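Local coordinates for protein digeranylgeranylglycerophospholipid reductase (Sulfolobus acidocaldarius, PDB 4OPC) that uses FAD to hydrogenate the double bonds of the geranylgeranyl chains of digeranylgeranylglycerophospholipids, yielding the saturated archaeols of archaeal membranes, at residues T211-Y216 against L231-G236. Numbering follows the deposited sequence.
Sequences TSPGGY and LGIQGG. With PGT ((1S)-2-{[{[(2R)-2,3-dihydroxypropyl]oxy}(hydroxy)phosphoryl]oxy}-1-[(palmitoyloxy)methyl]ethyl stearate), chain C.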
ATOM      1  N   THR A 211      21.002  -9.032   1.212  1.00 15.64           N
ATOM      2  CA  THR A 211      20.133  -9.858   2.045  1.00 16.20           C
ATOM      3  C   THR A 211      18.640  -9.613   1.800  1.00 14.04           C
ATOM      4  O   THR A 211      17.808 -10.417   2.214  1.00 15.30           O
ATOM      5  CB  THR A 211      20.433  -9.634   3.530  1.00 15.02           C
ATOM      6  OG1 THR A 211      20.101  -8.284   3.858  1.00 15.27           O
ATOM      7  CG2 THR A 211      21.916  -9.881   3.825  1.00 17.62           C
ATOM      8  N   SER A 212      18.310  -8.502   1.140  1.00 15.44           N
ATOM      9  CA  SER A 212      16.923  -8.173   0.794  1.00 13.72           C
ATOM     10  C   SER A 212      16.906  -7.344  -0.489  1.00 13.57           C
ATOM     11  O   SER A 212      16.497  -6.182  -0.483  1.00 13.85           O
ATOM     12  CB  SER A 212      16.244  -7.407   1.936  1.00 13.82           C
ATOM     13  OG  SER A 212      17.081  -6.377   2.452  1.00 15.69           O
ATOM     14  N   PRO A 213      17.359  -7.937  -1.598  1.00 14.71           N
ATOM     15  CA  PRO A 213      17.492  -7.150  -2.831  1.00 15.28           C
ATOM     16  C   PRO A 213      16.194  -6.493  -3.283  1.00 14.39           C
ATOM     17  O   PRO A 213      15.166  -7.153  -3.466  1.00 13.91           O
ATOM     18  CB  PRO A 213      17.953  -8.186  -3.864  1.00 15.94           C
ATOM     19  CG  PRO A 213      17.562  -9.504  -3.292  1.00 17.14           C
ATOM     20  CD  PRO A 213      17.721  -9.349  -1.812  1.00 14.43           C
ATOM     21  N   GLY A 214      16.243  -5.175  -3.430  1.00 14.27           N
ATOM     22  CA  GLY A 214      15.095  -4.438  -3.912  1.00 13.79           C
ATOM     23  C   GLY A 214      14.052  -4.123  -2.864  1.00 13.87           C
ATOM     24  O   GLY A 214      13.010  -3.558  -3.184  1.00 15.84           O
ATOM     25  N   GLY A 215      14.320  -4.496  -1.615  1.00 13.27           N
ATOM     26  CA  GLY A 215      13.421  -4.186  -0.512  1.00 12.69           C
ATOM     27  C   GLY A 215      14.231  -3.830   0.714  1.00 12.58           C
ATOM     28  O   GLY A 215      15.138  -2.997   0.654  1.00 14.95           O
ATOM     29  N   TYR A 216      13.895  -4.448   1.829  1.00 12.74           N
ATOM     30  CA  TYR A 216      14.633  -4.268   3.066  1.00 11.98           C
ATOM     31  C   TYR A 216      14.205  -5.308   4.083  1.00 11.61           C
ATOM     32  O   TYR A 216      13.189  -5.983   3.906  1.00 12.63           O
ATOM     33  CB  TYR A 216      14.479  -2.853   3.631  1.00 14.54           C
ATOM     34  CG  TYR A 216      13.082  -2.340   3.936  1.00 13.15           C
ATOM     35  CD1 TYR A 216      12.383  -2.773   5.063  1.00 12.97           C
ATOM     36  CD2 TYR A 216      12.491  -1.350   3.148  1.00 16.07           C
ATOM     37  CE1 TYR A 216      11.124  -2.263   5.380  1.00 15.09           C
ATOM     38  CE2 TYR A 216      11.230  -0.836   3.461  1.00 16.50           C
ATOM     39  CZ  TYR A 216      10.561  -1.294   4.578  1.00 16.46           C
ATOM     40  OH  TYR A 216       9.323  -0.791   4.917  1.00 18.98           O
ATOM     41  N   LEU A 231      11.150  -9.405   5.780  1.00 12.26           N
ATOM     42  CA  LEU A 231      11.835  -8.760   4.671  1.00 10.87           C
ATOM     43  C   LEU A 231      10.956  -8.716   3.442  1.00 11.39           C
ATOM     44  O   LEU A 231       9.997  -9.478   3.312  1.00 11.94           O
ATOM     45  CB  LEU A 231      13.166  -9.462   4.330  1.00 13.23           C
ATOM     46  CG  LEU A 231      13.063 -10.723   3.474  1.00 12.65           C
ATOM     47  CD1 LEU A 231      14.414 -11.028   2.819  1.00 15.87           C
ATOM     48  CD2 LEU A 231      12.588 -11.921   4.293  1.00 15.05           C
ATOM     49  N   GLY A 232      11.303  -7.814   2.536  1.00 11.94           N
ATOM     50  CA  GLY A 232      10.685  -7.737   1.228  1.00 10.91           C
ATOM     51  C   GLY A 232      11.787  -7.760   0.187  1.00 11.57           C
ATOM     52  O   GLY A 232      12.875  -7.198   0.409  1.00 13.67           O
ATOM     53  N   ILE A 233      11.534  -8.428  -0.934  1.00 12.53           N
ATOM     54  CA  ILE A 233      12.472  -8.416  -2.058  1.00 13.27           C
ATOM     55  C   ILE A 233      11.700  -8.124  -3.334  1.00 14.40           C
ATOM     56  O   ILE A 233      10.523  -8.468  -3.444  1.00 14.46           O
ATOM     57  CB  ILE A 233      13.260  -9.735  -2.185  1.00 16.25           C
ATOM     58  CG1 ILE A 233      12.338 -10.885  -2.539  1.00 15.37           C
ATOM     59  CG2 ILE A 233      14.018 -10.051  -0.896  1.00 17.07           C
ATOM     60  CD1 ILE A 233      13.064 -12.199  -2.710  1.00 17.97           C
ATOM     61  N   GLN A 234      12.357  -7.480  -4.292  1.00 12.08           N
ATOM     62  CA  GLN A 234      11.707  -7.111  -5.546  1.00 11.46           C
ATOM     63  C   GLN A 234      11.353  -8.330  -6.391  1.00 12.54           C
ATOM     64  O   GLN A 234      12.160  -9.242  -6.564  1.00 13.30           O
ATOM     65  CB  GLN A 234      12.598  -6.151  -6.335  1.00 13.11           C
ATOM     66  CG  GLN A 234      11.967  -5.695  -7.643  1.00 12.64           C
ATOM     67  CD  GLN A 234      12.788  -4.645  -8.332  1.00 12.21           C
ATOM     68  OE1 GLN A 234      14.008  -4.573  -8.154  1.00 14.95           O
ATOM     69  NE2 GLN A 234      12.141  -3.835  -9.151  1.00 13.12           N
ATOM     70  N   GLY A 235      10.130  -8.343  -6.920  1.00 13.04           N
ATOM     71  CA  GLY A 235       9.732  -9.385  -7.847  1.00 12.62           C
ATOM     72  C   GLY A 235      10.274  -9.202  -9.262  1.00 14.26           C
ATOM     73  O   GLY A 235      10.854  -8.165  -9.595  1.00 13.51           O
ATOM     74  N   GLY A 236      10.097 -10.213 -10.108  1.00 15.76           N
ATOM     75  CA  GLY A 236      10.473 -10.100 -11.504  1.00 15.01           C
ATOM     76  C   GLY A 236      11.964 -10.081 -11.777  1.00 15.59           C
ATOM     77  O   GLY A 236      12.370  -9.740 -12.881  1.00 19.12           O
TER
HETATM   78  C48 PGT C 502      12.569  -0.234  -1.865  1.00 35.70           C
HETATM   79  C47 PGT C 502      11.177  -0.336  -2.453  1.00 36.57           C
HETATM   80  C46 PGT C 502      10.477  -1.550  -1.878  1.00 40.41           C
HETATM   81  C45 PGT C 502      10.472  -1.460  -0.365  1.00 37.95           C
HETATM   82  C44 PGT C 502       9.306  -2.234   0.212  1.00 33.93           C
HETATM   83  C43 PGT C 502       9.799  -3.526   0.835  1.00 29.17           C
HETATM   84  C42 PGT C 502       8.599  -4.349   1.247  1.00 37.45           C
HETATM   85  C41 PGT C 502       7.908  -3.622   2.373  1.00 37.56           C
HETATM   86  C40 PGT C 502       7.168  -4.599   3.253  1.00 26.52           C
HETATM   87  C39 PGT C 502       7.127  -4.005   4.643  1.00 21.55           C
HETATM   88  C38 PGT C 502       6.477  -2.647   4.591  1.00 21.64           C
HETATM   89  C37 PGT C 502       6.602  -1.997   5.948  1.00 20.53           C
HETATM   90  C36 PGT C 502       5.853  -0.687   5.912  1.00 23.04           C
HETATM   91  C35 PGT C 502       6.209   0.164   7.108  1.00 24.29           C
HETATM   92  C34 PGT C 502       5.392   1.441   7.059  1.00 27.05           C
HETATM   93  C33 PGT C 502       5.920   2.478   8.026  1.00 40.05           C
HETATM   94  C32 PGT C 502       4.784   3.269   8.648  1.00 44.73           C
HETATM   95  C31 PGT C 502       4.271   4.370   7.733  1.00 74.75           C
HETATM   96  O31 PGT C 502       3.080   4.400   7.487  1.00 62.53           O
HETATM   97  O2  PGT C 502       5.132   5.339   7.161  1.00 90.64           O
HETATM   98  C2  PGT C 502       5.162   6.615   7.774  1.00 59.88           C
HETATM   99  C1  PGT C 502       4.013   7.509   7.354  1.00 38.86           C
HETATM  100  O3P PGT C 502       2.926   6.892   6.693  1.00 47.77           O
HETATM  101  P   PGT C 502       2.614   7.327   5.200  1.00 35.23           P
HETATM  102  O1P PGT C 502       3.970   7.447   4.540  1.00 34.25           O
HETATM  103  O2P PGT C 502       1.759   6.297   4.477  1.00 27.37           O
HETATM  104  O4P PGT C 502       1.870   8.732   5.107  1.00 87.28           O
HETATM  105  C4  PGT C 502       1.798   9.635   6.191  1.00 59.92           C
HETATM  106  C5  PGT C 502       1.148  10.935   5.776  1.00 73.23           C
HETATM  107  O5  PGT C 502       0.009  11.165   6.573  1.00 70.98           O
HETATM  108  C6  PGT C 502       0.753  10.860   4.320  1.00 54.01           C
HETATM  109  O6  PGT C 502      -0.645  10.760   4.178  1.00 42.32           O
HETATM  110  C3  PGT C 502       6.399   7.401   7.375  1.00 60.42           C
HETATM  111  O3  PGT C 502       7.600   6.829   7.835  1.00 58.66           O
HETATM  112  C11 PGT C 502       8.670   7.033   6.943  1.00 52.27           C
HETATM  113  O11 PGT C 502       8.839   8.126   6.441  1.00 49.31           O
HETATM  114  C12 PGT C 502       9.601   5.888   6.601  1.00 47.25           C
HETATM  115  C13 PGT C 502      10.903   6.410   6.032  1.00 38.70           C
HETATM  116  C14 PGT C 502      11.794   5.237   5.682  1.00 51.67           C
HETATM  117  C15 PGT C 502      11.689   4.922   4.205  1.00 52.48           C
HETATM  118  C16 PGT C 502      12.682   3.843   3.828  1.00 39.09           C
HETATM  119  C17 PGT C 502      13.474   4.308   2.625  1.00 37.16           C
HETATM  120  C18 PGT C 502      14.678   3.416   2.405  1.00 49.04           C
HETATM  121  C19 PGT C 502      15.615   4.063   1.404  1.00 69.04           C
HETATM  122  C20 PGT C 502      16.305   5.268   2.013  1.00 63.92           C
HETATM  123  C21 PGT C 502      17.808   5.078   1.955  1.00 44.21           C
HETATM  124  C22 PGT C 502      18.506   6.411   1.787  1.00 44.62           C
HETATM  125  C23 PGT C 502      19.851   6.175   1.136  1.00 37.91           C
HETATM  126  C24 PGT C 502      20.459   7.490   0.699  1.00 47.78           C
HETATM  127  C25 PGT C 502      20.831   7.419  -0.766  1.00 44.25           C
HETATM  128  C26 PGT C 502      20.198   8.577  -1.510  1.00 36.43           C
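P213 and I233 run alongside each other in the same direction, with I233 CG2 3.9 Å from P213 CD. That methyl sits anti to its own carbonyl carbon, beside the backbone N, which turns it to the proline ring and the CA of S212. Where the loop enters its turn, L231 CD1 lies 3.5 Å from T211 O and also touches S212 CB. Y245 of helix 242-253 covers both P213 and L231.

The loop leading into strand 216-221 thus packs on the end of its antiparallel neighbour, strand 226-234, in the large mixed sheet. Two backbone hydrogen bonds and a weak third hold it there. The type II turn from S212 to G215 passes G214 at positive phi and presents P213 O to Q234 N, at 2.9 Å, nearly straight (164°) and in the carbonyl plane; the I233 CA-H approaches the same oxygen. G232 N donates to Y216 O at 3.0 Å, whereas the bond from Y216 N to G232 O is weak. That acceptor also takes a CA-H...O contact from G215 CA at 3.2 Å.

On the lipid side, PGT C43 rides over one face of the Y216 ring, 4.0 Å from its plane and near CE2. The glycines admit the acyl chain close to the backbone, G232 CA lying 4.0 Å from PGT C42. Nearby polar groups have protein partners, G214 O with Q356 NE2 and Y216 OH with H298 O, so this wall meets the chain mainly through carbon, consistent with holding a lipid tail.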